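Local atomic coordinates of 433aa long hypothetical phosphoribosylglycinamide formyl transferase (Pyrococcus horikoshii, PDB entry 2DWC), a protein that belongs to the ATP-grasp superfamily, with a preATP-grasp domain, an ATP-grasp domain and a PurT-type C-terminal domain, and holds adenosine-5'-diphosphate in its pocket. Residues L74-V77 with V78-K82; A97-E100 with F101-D104; T299-V302 with T303-S306; A392-D396 with V397-K401. All coordinates share one frame; numbering follows the deposited sequence.

Interaction 1: L74-V77 with V78-K82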
ATOM      1  N   LEU B  74     -25.396   2.481 -15.280  1.00 18.89           N
ATOM      2  CA  LEU B  74     -25.017   2.782 -13.906  1.00 18.21           C
ATOM      3  C   LEU B  74     -26.098   2.363 -12.922  1.00 17.14           C
ATOM      4  O   LEU B  74     -25.787   1.821 -11.843  1.00 14.41           O
ATOM      5  CB  LEU B  74     -24.679   4.287 -13.744  1.00 19.17           C
ATOM      6  CG  LEU B  74     -23.497   4.772 -14.617  1.00 19.15           C
ATOM      7  CD1 LEU B  74     -23.272   6.275 -14.349  1.00 20.02           C
ATOM      8  CD2 LEU B  74     -22.211   3.979 -14.298  1.00 19.58           C
ATOM      9  N   TRP B  75     -27.368   2.589 -13.249  1.00 13.39           N
ATOM     10  CA  TRP B  75     -28.403   2.167 -12.312  1.00 14.45           C
ATOM     11  C   TRP B  75     -28.428   0.633 -12.133  1.00 12.79           C
ATOM     12  O   TRP B  75     -28.698   0.095 -11.068  1.00 15.33           O
ATOM     13  CB  TRP B  75     -29.785   2.631 -12.808  1.00 19.18           C
ATOM     14  CG  TRP B  75     -30.323   3.803 -12.014  1.00 16.52           C
ATOM     15  CD1 TRP B  75     -30.635   5.046 -12.498  1.00 18.80           C
ATOM     16  CD2 TRP B  75     -30.616   3.827 -10.605  1.00 17.60           C
ATOM     17  NE1 TRP B  75     -31.128   5.842 -11.468  1.00 15.56           N
ATOM     18  CE2 TRP B  75     -31.118   5.117 -10.301  1.00 19.70           C
ATOM     19  CE3 TRP B  75     -30.509   2.883  -9.574  1.00 17.42           C
ATOM     20  CZ2 TRP B  75     -31.509   5.476  -9.000  1.00 20.28           C
ATOM     21  CZ3 TRP B  75     -30.900   3.242  -8.276  1.00 21.28           C
ATOM     22  CH2 TRP B  75     -31.394   4.535  -8.011  1.00 20.97           C
ATOM     23  N   SER B  76     -28.163  -0.084 -13.216  1.00 15.25           N
ATOM     24  CA  SER B  76     -28.192  -1.536 -13.122  1.00 14.93           C
ATOM     25  C   SER B  76     -27.106  -1.970 -12.139  1.00 15.85           C
ATOM     26  O   SER B  76     -27.309  -2.818 -11.270  1.00 13.93           O
ATOM     27  CB  SER B  76     -27.942  -2.162 -14.526  1.00 15.59           C
ATOM     28  OG  SER B  76     -27.932  -3.572 -14.422  1.00 16.07           O
ATOM     29  N   VAL B  77     -25.944  -1.351 -12.241  1.00 14.24           N
ATOM     30  CA  VAL B  77     -24.871  -1.707 -11.318  1.00 13.10           C
ATOM     31  C   VAL B  77     -25.226  -1.314  -9.876  1.00 13.75           C
ATOM     32  O   VAL B  77     -25.048  -2.093  -8.939  1.00 14.04           O
ATOM     33  CB  VAL B  77     -23.556  -0.983 -11.727  1.00 14.88           C
ATOM     34  CG1 VAL B  77     -22.445  -1.353 -10.704  1.00 16.52           C
ATOM     35  CG2 VAL B  77     -23.139  -1.441 -13.157  1.00 14.97           C
ATOM     36  N   VAL B  78     -25.703  -0.099  -9.694  1.00 13.95           N
ATOM     37  CA  VAL B  78     -26.045   0.350  -8.330  1.00 13.22           C
ATOM     38  C   VAL B  78     -27.158  -0.512  -7.719  1.00 15.76           C
ATOM     39  O   VAL B  78     -27.064  -0.917  -6.554  1.00 16.49           O
ATOM     40  CB  VAL B  78     -26.457   1.852  -8.316  1.00 14.69           C
ATOM     41  CG1 VAL B  78     -27.053   2.234  -6.912  1.00 14.51           C
ATOM     42  CG2 VAL B  78     -25.212   2.736  -8.649  1.00 17.23           C
ATOM     43  N   GLU B  79     -28.182  -0.861  -8.497  1.00 13.49           N
ATOM     44  CA  GLU B  79     -29.223  -1.684  -7.930  1.00 14.05           C
ATOM     45  C   GLU B  79     -28.729  -3.071  -7.567  1.00 15.54           C
ATOM     46  O   GLU B  79     -29.181  -3.684  -6.585  1.00 17.14           O
ATOM     47  CB  GLU B  79     -30.418  -1.804  -8.884  1.00 18.54           C
ATOM     48  CG  GLU B  79     -31.368  -0.668  -8.790  1.00 29.03           C
ATOM     49  CD  GLU B  79     -32.057  -0.614  -7.400  1.00 27.79           C
ATOM     50  OE1 GLU B  79     -32.428  -1.681  -6.851  1.00 31.77           O
ATOM     51  OE2 GLU B  79     -32.216   0.508  -6.883  1.00 48.48           O
ATOM     52  N   ARG B  80     -27.828  -3.613  -8.381  1.00 17.27           N
ATOM     53  CA  ARG B  80     -27.291  -4.933  -8.063  1.00 12.43           C
ATOM     54  C   ARG B  80     -26.432  -4.948  -6.812  1.00 17.35           C
ATOM     55  O   ARG B  80     -26.534  -5.841  -5.977  1.00 17.23           O
ATOM     56  CB  ARG B  80     -26.429  -5.452  -9.246  1.00 13.85           C
ATOM     57  CG  ARG B  80     -27.280  -5.916 -10.451  1.00 12.89           C
ATOM     58  CD  ARG B  80     -26.392  -6.366 -11.595  1.00 13.34           C
ATOM     59  NE  ARG B  80     -25.474  -7.466 -11.238  1.00 14.53           N
ATOM     60  CZ  ARG B  80     -25.789  -8.760 -11.360  1.00 16.07           C
ATOM     61  NH1 ARG B  80     -24.911  -9.705 -11.043  1.00 17.85           N
ATOM     62  NH2 ARG B  80     -27.024  -9.126 -11.780  1.00 14.11           N
ATOM     63  N   GLU B  81     -25.576  -3.931  -6.708  1.00 14.48           N
ATOM     64  CA  GLU B  81     -24.559  -3.884  -5.673  1.00 13.99           C
ATOM     65  C   GLU B  81     -24.921  -3.200  -4.343  1.00 17.78           C
ATOM     66  O   GLU B  81     -24.340  -3.551  -3.306  1.00 17.66           O
ATOM     67  CB  GLU B  81     -23.313  -3.217  -6.271  1.00 14.15           C
ATOM     68  CG  GLU B  81     -22.663  -4.006  -7.465  1.00 13.87           C
ATOM     69  CD  GLU B  81     -22.144  -5.403  -7.062  1.00 17.23           C
ATOM     70  OE1 GLU B  81     -22.022  -6.300  -7.953  1.00 16.24           O
ATOM     71  OE2 GLU B  81     -21.871  -5.609  -5.870  1.00 19.05           O
ATOM     72  N   LYS B  82     -25.808  -2.210  -4.417  1.00 15.77           N
ATOM     73  CA  LYS B  82     -26.261  -1.461  -3.219  1.00 14.65           C
ATOM     74  C   LYS B  82     -25.077  -1.142  -2.343  1.00 15.84           C
ATOM     75  O   LYS B  82     -24.987  -1.554  -1.179  1.00 15.62           O
ATOM     76  CB  LYS B  82     -27.303  -2.297  -2.476  1.00 23.93           C
ATOM     77  CG  LYS B  82     -28.467  -2.624  -3.395  1.00 20.95           C
ATOM     78  CD  LYS B  82     -29.690  -3.146  -2.634  1.00 28.32           C
ATOM     79  CE  LYS B  82     -30.918  -3.111  -3.528  1.00 35.82           C
ATOM     80  NZ  LYS B  82     -30.840  -4.206  -4.515  1.00 33.78           N
TER
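W75 and E79 are brought together by their torsions: W75 has an unusual chi1 of -106°, and E79 sets CG opposite its carbonyl carbon and then bends at chi2 (-65°). The pair sits one turn apart on helix 71-81, an amphipathic alpha helix packed beside the parallel, Rossmann-like sheet of the preATP-grasp domain. The bend folds the glutamate back across the CE3/CZ3 end of the indole, at a slant, where CG lies 3.7 Å from W75 CE3 and OE2 reaches 3.3 Å from W75 CZ3. Carboxylate and ring planes are only 27° apart, yet OE2 meets the ring obliquely. V78 adds an apolar touch, its CG1 lying 4.2 Å from W75 CZ3. The indole is also held from outside: NE1 is hydrogen-bonded to E100, and F101 meets the ring edge-to-face, which ties this helix to helix 95-103.

Underneath runs regular i to i+4 bonding. V78 N donates to L74 O and E79 N to W75 O, followed by R80 N to S76 O and E81 N to V77 O. V77 and V78 both pack on L23 of strand 21-25, while E81, also bent at chi2, places its CG 4.2 Å from V77 CG1. Its carboxylate, on a buried residue, is well supplied with partners: OE1 bonds to Y64, and OE2 forms salt bridges with K21 and R62. K82 leaves the helix with positive phi, and its side chain reaches back so that NZ donates to E79 O at 2.7 Å, in the carbonyl plane, and makes a long salt bridge of 3.8 Å to E79 OE1.

Interaction 2: A97-E100 with F101-D104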
ATOM      1  N   ALA B  97     -27.635  10.544 -13.282  1.00 18.94           N
ATOM      2  CA  ALA B  97     -27.611   9.295 -12.533  1.00 15.57           C
ATOM      3  C   ALA B  97     -27.181   9.539 -11.096  1.00 17.45           C
ATOM      4  O   ALA B  97     -27.775   9.002 -10.161  1.00 17.81           O
ATOM      5  CB  ALA B  97     -26.632   8.263 -13.199  1.00 16.16           C
ATOM      6  N   LEU B  98     -26.098  10.299 -10.929  1.00 18.94           N
ATOM      7  CA  LEU B  98     -25.609  10.584  -9.575  1.00 16.82           C
ATOM      8  C   LEU B  98     -26.706  11.242  -8.725  1.00 16.44           C
ATOM      9  O   LEU B  98     -26.898  10.877  -7.558  1.00 16.33           O
ATOM     10  CB  LEU B  98     -24.337  11.465  -9.638  1.00 17.81           C
ATOM     11  CG  LEU B  98     -23.129  10.864 -10.369  1.00 19.82           C
ATOM     12  CD1 LEU B  98     -21.929  11.873 -10.287  1.00 22.79           C
ATOM     13  CD2 LEU B  98     -22.746   9.509  -9.748  1.00 16.98           C
ATOM     14  N   PHE B  99     -27.452  12.188  -9.290  1.00 16.87           N
ATOM     15  CA  PHE B  99     -28.487  12.841  -8.483  1.00 17.23           C
ATOM     16  C   PHE B  99     -29.582  11.847  -8.156  1.00 17.04           C
ATOM     17  O   PHE B  99     -30.135  11.888  -7.063  1.00 18.51           O
ATOM     18  CB  PHE B  99     -29.132  14.039  -9.225  1.00 16.92           C
ATOM     19  CG  PHE B  99     -28.262  15.290  -9.259  1.00 19.17           C
ATOM     20  CD1 PHE B  99     -27.591  15.670 -10.412  1.00 20.38           C
ATOM     21  CD2 PHE B  99     -28.163  16.097  -8.129  1.00 23.78           C
ATOM     22  CE1 PHE B  99     -26.841  16.833 -10.453  1.00 23.83           C
ATOM     23  CE2 PHE B  99     -27.404  17.283  -8.154  1.00 20.49           C
ATOM     24  CZ  PHE B  99     -26.754  17.646  -9.305  1.00 20.21           C
ATOM     25  N   GLU B 100     -29.890  10.942  -9.101  1.00 17.78           N
ATOM     26  CA  GLU B 100     -30.957   9.971  -8.836  1.00 18.59           C
ATOM     27  C   GLU B 100     -30.554   8.960  -7.744  1.00 16.19           C
ATOM     28  O   GLU B 100     -31.373   8.584  -6.903  1.00 17.77           O
ATOM     29  CB  GLU B 100     -31.309   9.231 -10.116  1.00 16.19           C
ATOM     30  CG  GLU B 100     -32.064  10.127 -11.093  1.00 19.13           C
ATOM     31  CD  GLU B 100     -32.454   9.445 -12.373  1.00 30.21           C
ATOM     32  OE1 GLU B 100     -32.422   8.185 -12.433  1.00 27.15           O
ATOM     33  OE2 GLU B 100     -32.801  10.194 -13.321  1.00 26.92           O
ATOM     34  N   PHE B 101     -29.288   8.516  -7.768  1.00 17.10           N
ATOM     35  CA  PHE B 101     -28.825   7.570  -6.745  1.00 14.94           C
ATOM     36  C   PHE B 101     -29.023   8.188  -5.360  1.00 14.90           C
ATOM     37  O   PHE B 101     -29.483   7.541  -4.409  1.00 16.91           O
ATOM     38  CB  PHE B 101     -27.323   7.221  -6.883  1.00 17.06           C
ATOM     39  CG  PHE B 101     -26.929   6.627  -8.231  1.00 14.90           C
ATOM     40  CD1 PHE B 101     -27.851   5.867  -8.964  1.00 20.26           C
ATOM     41  CD2 PHE B 101     -25.648   6.840  -8.754  1.00 15.00           C
ATOM     42  CE1 PHE B 101     -27.487   5.320 -10.249  1.00 17.02           C
ATOM     43  CE2 PHE B 101     -25.264   6.300 -10.039  1.00 17.76           C
ATOM     44  CZ  PHE B 101     -26.216   5.539 -10.778  1.00 14.92           C
ATOM     45  N   GLU B 102     -28.601   9.435  -5.250  1.00 18.56           N
ATOM     46  CA  GLU B 102     -28.675  10.138  -3.949  1.00 17.77           C
ATOM     47  C   GLU B 102     -30.106  10.288  -3.491  1.00 21.64           C
ATOM     48  O   GLU B 102     -30.422  10.060  -2.304  1.00 19.95           O
ATOM     49  CB  GLU B 102     -27.947  11.482  -4.151  1.00 24.54           C
ATOM     50  CG  GLU B 102     -27.794  12.403  -3.015  1.00 27.67           C
ATOM     51  CD  GLU B 102     -26.937  13.571  -3.484  1.00 21.96           C
ATOM     52  OE1 GLU B 102     -27.493  14.469  -4.176  1.00 23.31           O
ATOM     53  OE2 GLU B 102     -25.707  13.546  -3.204  1.00 18.84           O
ATOM     54  N   LYS B 103     -30.985  10.668  -4.427  1.00 19.50           N
ATOM     55  CA  LYS B 103     -32.404  10.810  -4.124  1.00 24.43           C
ATOM     56  C   LYS B 103     -33.007   9.516  -3.637  1.00 28.29           C
ATOM     57  O   LYS B 103     -33.943   9.506  -2.840  1.00 27.58           O
ATOM     58  CB  LYS B 103     -33.164  11.292  -5.377  1.00 26.65           C
ATOM     59  CG  LYS B 103     -33.712  12.684  -5.286  1.00 41.58           C
ATOM     60  CD  LYS B 103     -34.359  13.114  -6.611  1.00 43.64           C
ATOM     61  CE  LYS B 103     -35.279  12.015  -7.179  1.00 49.15           C
ATOM     62  NZ  LYS B 103     -36.517  11.732  -6.364  1.00 49.83           N
ATOM     63  N   ASP B 104     -32.455   8.401  -4.106  1.00 21.18           N
ATOM     64  CA  ASP B 104     -32.939   7.084  -3.725  1.00 18.16           C
ATOM     65  C   ASP B 104     -32.234   6.515  -2.506  1.00 21.96           C
ATOM     66  O   ASP B 104     -32.368   5.330  -2.208  1.00 22.59           O
ATOM     67  CB  ASP B 104     -32.762   6.122  -4.920  1.00 24.79           C
ATOM     68  CG  ASP B 104     -33.569   4.843  -4.784  1.00 37.52           C
ATOM     69  OD1 ASP B 104     -34.747   4.928  -4.395  1.00 45.52           O
ATOM     70  OD2 ASP B 104     -33.039   3.745  -5.093  1.00 33.33           O
TER
HETATM   71  O   HOH W   1     -29.970  14.165  -5.315  1.00 24.65           O
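The carbonyl oxygen F99 O is gripped twice, by K103 N at 3.0 Å and by a water that donates to it at 2.9 Å. The same water donates to E102 OE1 at 2.7 Å, so it bridges the backbone of one residue to the carboxylate of another three positions on, and it lies in the plane of the F99 ring, at its edge. E102 can reach it because its chain runs out extended with CG opposite the backbone N (chi1 -177°); the other carboxylate oxygen, OE2, accepts from the backbone N of A112.

On the buried side F101 carries the contact. Its ring lies face-on to A97 O, which sits 3.1 Å above the plane and over the ring centre, while that oxygen also accepts from F101 N. The far rim of the ring, at CZ, touches A97 CB at 3.7 Å, and the L98 side chain runs obliquely to the ring, its CD2 nearest F101 CD2 and CE2 (both 4.1 Å). This is the last part of helix 95-103 in the preATP-grasp domain, wedged between two helices: F101 packs on L74 and V78 of helix 71-81, whereas L98 and F99 face helix 112-118, with F99 edge-to-face against W116. E100 stretches toward helix 71-81 instead, its OE1 bonded to W75 and its OE2 in a salt bridge with K71. The helix ends as D104 N donates to E100 O, 3.0 Å away, in a bent bond (138°).

Interaction 3: T299-V302 with T303-S306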
ATOM      1  N   THR B 299      -2.143  15.058  -8.662  1.00 20.13           N
ATOM      2  CA  THR B 299      -0.977  15.683  -8.024  1.00 19.19           C
ATOM      3  C   THR B 299      -0.804  15.130  -6.621  1.00 19.01           C
ATOM      4  O   THR B 299       0.313  15.072  -6.102  1.00 22.55           O
ATOM      5  CB  THR B 299      -1.157  17.202  -7.956  1.00 24.14           C
ATOM      6  OG1 THR B 299      -2.318  17.496  -7.172  1.00 22.47           O
ATOM      7  CG2 THR B 299      -1.335  17.772  -9.402  1.00 24.76           C
ATOM      8  N   GLY B 300      -1.915  14.688  -6.044  1.00 19.49           N
ATOM      9  CA  GLY B 300      -1.905  14.115  -4.705  1.00 18.71           C
ATOM     10  C   GLY B 300      -1.253  12.749  -4.604  1.00 15.74           C
ATOM     11  O   GLY B 300      -1.122  12.236  -3.505  1.00 17.10           O
ATOM     12  N   MET B 301      -0.830  12.153  -5.722  1.00 15.93           N
ATOM     13  CA  MET B 301      -0.153  10.851  -5.619  1.00 15.94           C
ATOM     14  C   MET B 301       1.121  10.971  -4.806  1.00 18.79           C
ATOM     15  O   MET B 301       1.602   9.996  -4.269  1.00 16.61           O
ATOM     16  CB  MET B 301       0.134  10.235  -7.003  1.00 19.19           C
ATOM     17  CG  MET B 301      -1.127   9.536  -7.589  1.00 20.20           C
ATOM     18  SD  MET B 301      -0.710   8.642  -9.124  1.00 26.27           S
ATOM     19  CE  MET B 301      -0.816   9.940 -10.347  1.00 27.20           C
ATOM     20  N   VAL B 302       1.666  12.178  -4.691  1.00 16.61           N
ATOM     21  CA  VAL B 302       2.862  12.325  -3.841  1.00 16.05           C
ATOM     22  C   VAL B 302       2.608  11.820  -2.401  1.00 15.50           C
ATOM     23  O   VAL B 302       3.524  11.304  -1.735  1.00 15.99           O
ATOM     24  CB  VAL B 302       3.322  13.796  -3.816  1.00 18.05           C
ATOM     25  CG1 VAL B 302       2.266  14.697  -3.178  1.00 20.28           C
ATOM     26  CG2 VAL B 302       4.657  13.894  -3.026  1.00 17.14           C
ATOM     27  N   THR B 303       1.354  11.901  -1.934  1.00 19.10           N
ATOM     28  CA  THR B 303       1.043  11.456  -0.577  1.00 18.82           C
ATOM     29  C   THR B 303       1.189   9.942  -0.349  1.00 15.07           C
ATOM     30  O   THR B 303       1.172   9.473   0.789  1.00 18.10           O
ATOM     31  CB  THR B 303      -0.344  11.931  -0.107  1.00 19.14           C
ATOM     32  OG1 THR B 303      -1.359  11.339  -0.926  1.00 17.85           O
ATOM     33  CG2 THR B 303      -0.418  13.482  -0.180  1.00 18.97           C
ATOM     34  N   LEU B 304       1.385   9.191  -1.443  1.00 16.10           N
ATOM     35  CA  LEU B 304       1.678   7.759  -1.332  1.00 15.64           C
ATOM     36  C   LEU B 304       3.040   7.652  -0.623  1.00 19.25           C
ATOM     37  O   LEU B 304       3.365   6.627  -0.024  1.00 21.07           O
ATOM     38  CB  LEU B 304       1.817   7.168  -2.736  1.00 16.77           C
ATOM     39  CG  LEU B 304       0.466   7.100  -3.447  1.00 18.10           C
ATOM     40  CD1 LEU B 304       0.690   6.612  -4.907  1.00 20.99           C
ATOM     41  CD2 LEU B 304      -0.467   6.109  -2.700  1.00 16.91           C
ATOM     42  N   ALA B 305       3.853   8.708  -0.703  1.00 17.51           N
ATOM     43  CA  ALA B 305       5.145   8.624  -0.008  1.00 17.28           C
ATOM     44  C   ALA B 305       5.317   9.662   1.113  1.00 22.68           C
ATOM     45  O   ALA B 305       6.004   9.395   2.104  1.00 22.75           O
ATOM     46  CB  ALA B 305       6.313   8.752  -1.016  1.00 20.50           C
ATOM     47  N   SER B 306       4.724  10.840   0.943  1.00 17.42           N
ATOM     48  CA  SER B 306       4.891  11.906   1.955  1.00 16.90           C
ATOM     49  C   SER B 306       3.971  11.775   3.147  1.00 22.46           C
ATOM     50  O   SER B 306       4.230  12.365   4.180  1.00 21.99           O
ATOM     51  CB  SER B 306       4.713  13.269   1.294  1.00 20.45           C
ATOM     52  OG  SER B 306       3.433  13.328   0.702  1.00 18.90           O
TER
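T303 and G300 meet through one carbonyl: G300 O receives both OG1 of the threonine, at 2.7 Å, and its backbone N, at 3.0 Å. The two donors come from different directions, the hydroxyl almost straight in line with C=O and the N-H well above the carbonyl plane. With chi1 at 64°, OG1 is tucked between the backbone N and the carbonyl carbon, which turns the hydroxyl back toward the preceding turn and leaves CG2 beside the backbone N, 3.6 Å from G300 O. The same OG1 also bonds to E313 N, so it joins this turn to the start of helix 313-322.

V302 takes a similar first torsion (64°), with CG1 pressed against T303 N and CG2 pointing on to S306 OG, 4.0 Å away. S306 likewise folds its hydroxyl inward; OG stands 3.2 Å from V302 O, while its hydrogen bond goes to Q247 on strand 241-247. V302 O itself is shared by A305 N and S306 N, the former bonding from above the carbonyl plane and the latter much nearer to it. L304 keeps CG opposite its carbonyl carbon, so the branch lies along M301 O and CD1 comes to 4.2 Å from M301 CB.

Nearly all of this is buried, with V302 against strands 241-247 and 343-349, M301 and L304 against strand 386-393, and A305 near P309 of the second subunit. Bonds from N to the carbonyl three residues back, with an i+4 bond added at V302, mark a 3-10 turn running into a short helix in the ATP-grasp domain.

Interaction 4: A392-D396 with V397-K401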
ATOM      1  N   ALA B 392       9.715   9.608  -4.942  1.00 17.91           N
ATOM      2  CA  ALA B 392      10.996   9.717  -4.266  1.00 18.38           C
ATOM      3  C   ALA B 392      10.788  10.555  -3.005  1.00 18.59           C
ATOM      4  O   ALA B 392       9.947  11.456  -2.998  1.00 20.87           O
ATOM      5  CB  ALA B 392      12.032  10.401  -5.174  1.00 21.47           C
ATOM      6  N   TRP B 393      11.556  10.282  -1.956  1.00 18.69           N
ATOM      7  CA  TRP B 393      11.408  11.080  -0.720  1.00 16.55           C
ATOM      8  C   TRP B 393      12.785  11.517  -0.210  1.00 18.22           C
ATOM      9  O   TRP B 393      13.800  10.869  -0.482  1.00 21.46           O
ATOM     10  CB  TRP B 393      10.720  10.255   0.362  1.00 18.99           C
ATOM     11  CG  TRP B 393      11.184   8.771   0.421  1.00 18.52           C
ATOM     12  CD1 TRP B 393      12.133   8.242   1.261  1.00 20.72           C
ATOM     13  CD2 TRP B 393      10.789   7.690  -0.456  1.00 18.89           C
ATOM     14  NE1 TRP B 393      12.362   6.913   0.957  1.00 22.53           N
ATOM     15  CE2 TRP B 393      11.548   6.552  -0.088  1.00 19.16           C
ATOM     16  CE3 TRP B 393       9.875   7.577  -1.519  1.00 20.02           C
ATOM     17  CZ2 TRP B 393      11.417   5.307  -0.742  1.00 19.59           C
ATOM     18  CZ3 TRP B 393       9.746   6.335  -2.179  1.00 16.54           C
ATOM     19  CH2 TRP B 393      10.511   5.218  -1.780  1.00 19.99           C
ATOM     20  N   ASP B 394      12.789  12.586   0.576  1.00 20.65           N
ATOM     21  CA  ASP B 394      14.062  13.088   1.126  1.00 18.94           C
ATOM     22  C   ASP B 394      13.720  14.173   2.128  1.00 19.58           C
ATOM     23  O   ASP B 394      12.664  14.760   2.082  1.00 26.22           O
ATOM     24  CB  ASP B 394      14.915  13.702   0.023  1.00 20.66           C
ATOM     25  CG  ASP B 394      16.356  13.934   0.466  1.00 34.37           C
ATOM     26  OD1 ASP B 394      16.683  15.044   0.938  1.00 28.58           O
ATOM     27  OD2 ASP B 394      17.144  12.984   0.353  1.00 27.59           O
ATOM     28  N   LYS B 395      14.641  14.428   3.049  1.00 29.10           N
ATOM     29  CA  LYS B 395      14.440  15.503   4.011  1.00 22.33           C
ATOM     30  C   LYS B 395      14.331  16.824   3.284  1.00 19.87           C
ATOM     31  O   LYS B 395      13.738  17.790   3.798  1.00 27.55           O
ATOM     32  CB  LYS B 395      15.619  15.531   4.984  1.00 29.81           C
ATOM     33  CG  LYS B 395      15.547  14.425   5.996  1.00 41.19           C
ATOM     34  CD  LYS B 395      16.732  14.437   6.960  1.00 53.74           C
ATOM     35  CE  LYS B 395      16.560  13.369   8.053  1.00 53.03           C
ATOM     36  NZ  LYS B 395      16.386  11.996   7.489  1.00 60.79           N
ATOM     37  N   ASP B 396      14.921  16.901   2.096  1.00 24.01           N
ATOM     38  CA  ASP B 396      14.897  18.120   1.287  1.00 24.99           C
ATOM     39  C   ASP B 396      13.988  17.870   0.098  1.00 25.43           C
ATOM     40  O   ASP B 396      14.317  17.042  -0.775  1.00 23.09           O
ATOM     41  CB  ASP B 396      16.331  18.432   0.809  1.00 27.43           C
ATOM     42  CG  ASP B 396      16.456  19.738   0.023  1.00 34.88           C
ATOM     43  OD1 ASP B 396      17.591  20.262  -0.044  1.00 44.00           O
ATOM     44  OD2 ASP B 396      15.481  20.257  -0.544  1.00 36.09           O
ATOM     45  N   VAL B 397      12.863  18.579   0.063  1.00 23.78           N
ATOM     46  CA  VAL B 397      11.893  18.421  -1.029  1.00 24.20           C
ATOM     47  C   VAL B 397      12.476  18.652  -2.428  1.00 24.02           C
ATOM     48  O   VAL B 397      12.067  17.998  -3.389  1.00 22.19           O
ATOM     49  CB  VAL B 397      10.635  19.318  -0.770  1.00 29.03           C
ATOM     50  CG1 VAL B 397      10.970  20.781  -0.955  1.00 27.13           C
ATOM     51  CG2 VAL B 397       9.468  18.907  -1.698  1.00 21.88           C
ATOM     52  N   GLU B 398      13.476  19.538  -2.568  1.00 23.53           N
ATOM     53  CA  GLU B 398      14.051  19.767  -3.887  1.00 24.70           C
ATOM     54  C   GLU B 398      14.884  18.570  -4.340  1.00 21.71           C
ATOM     55  O   GLU B 398      14.969  18.298  -5.541  1.00 26.27           O
ATOM     56  CB  GLU B 398      14.894  21.071  -3.900  1.00 29.51           C
ATOM     57  CG  GLU B 398      14.041  22.303  -3.546  1.00 39.34           C
ATOM     58  CD  GLU B 398      14.790  23.631  -3.680  1.00 51.65           C
ATOM     59  OE1 GLU B 398      16.042  23.643  -3.608  1.00 51.69           O
ATOM     60  OE2 GLU B 398      14.116  24.674  -3.843  1.00 51.21           O
ATOM     61  N   VAL B 399      15.492  17.863  -3.390  1.00 22.97           N
ATOM     62  CA  VAL B 399      16.254  16.670  -3.701  1.00 24.86           C
ATOM     63  C   VAL B 399      15.236  15.601  -4.165  1.00 24.69           C
ATOM     64  O   VAL B 399      15.454  14.907  -5.158  1.00 24.58           O
ATOM     65  CB  VAL B 399      17.019  16.162  -2.466  1.00 23.76           C
ATOM     66  CG1 VAL B 399      17.645  14.810  -2.788  1.00 26.18           C
ATOM     67  CG2 VAL B 399      18.136  17.177  -2.078  1.00 27.43           C
ATOM     68  N   ALA B 400      14.125  15.478  -3.454  1.00 22.92           N
ATOM     69  CA  ALA B 400      13.102  14.495  -3.881  1.00 23.17           C
ATOM     70  C   ALA B 400      12.544  14.823  -5.269  1.00 20.65           C
ATOM     71  O   ALA B 400      12.363  13.906  -6.083  1.00 20.72           O
ATOM     72  CB  ALA B 400      11.980  14.422  -2.845  1.00 24.32           C
ATOM     73  N   LYS B 401      12.277  16.107  -5.562  1.00 21.80           N
ATOM     74  CA  LYS B 401      11.794  16.504  -6.894  1.00 24.73           C
ATOM     75  C   LYS B 401      12.776  16.083  -7.987  1.00 29.86           C
ATOM     76  O   LYS B 401      12.392  15.480  -9.004  1.00 22.77           O
ATOM     77  CB  LYS B 401      11.598  18.038  -6.995  1.00 25.64           C
ATOM     78  CG  LYS B 401      10.524  18.610  -6.109  1.00 29.01           C
ATOM     79  CD  LYS B 401      10.589  20.127  -6.064  1.00 29.11           C
ATOM     80  CE  LYS B 401      10.331  20.763  -7.443  1.00 29.72           C
ATOM     81  NZ  LYS B 401      10.394  22.262  -7.344  1.00 37.75           N
TER
HETATM   82  O   HOH W   2      12.577  20.350   2.177  1.00 34.07           O
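The backbone leaves strand 386-393, turns through D394 to D396 and enters helix 397-409, D396 O accepting from A400 N at 3.1 Å and, weakly, from V399 N. D396 is the N-cap: with CG opposite its backbone N (chi1 -176°), the carboxylate swings over the first turn and OD2 takes E398 N at 2.9 Å, from the anti side and 34° out of the carboxylate plane. D394 prepares this turn, since its OD1 accepts from D396 N at 2.8 Å, an Asx turn. V399 fills the angle between the two aspartates: its CG1 lies 3.6 Å from D394 CG, and the V399 and D396 side chains cross at about a right angle, CG2 of V399 3.6 Å from D396 CB. Further in, A400 CB sits 3.6 Å from A392 O, allowing helix and strand to pack closely. A water accepts from V397 N and donates to K395 O.

One carboxylate therefore fastens the turn and the next caps the helix. Negative charge at a helix N-terminus should be favourable with the helix dipole, although E398 OE1, 4.6 Å from D396 OD2, probably offsets part of that gain.

How the interactions relate
The four contacts form two pairs. Interactions 1 and 2, centres 11 Å apart, lie on neighbouring helices of the preATP-grasp domain, 71-81 and 95-103, and touch directly through W75, whose hydrogen bond from NE1 to E100 OE1 measures 2.8 Å. Nearby, the like-charged E79 OE2 and D104 OD2 approach to 3.8 Å. Interactions 3 and 4, centres 12 Å apart, join the ATP-grasp and C-terminal parts, where A305 CB packs on W393 CE3 at 3.8 Å. Between interactions 1 and 4 the centres are 44 Å apart. None of the four includes a residue of the adenosine-5'-diphosphate pocket, though 299-302 follows N290 and E291, which line it, in the chain.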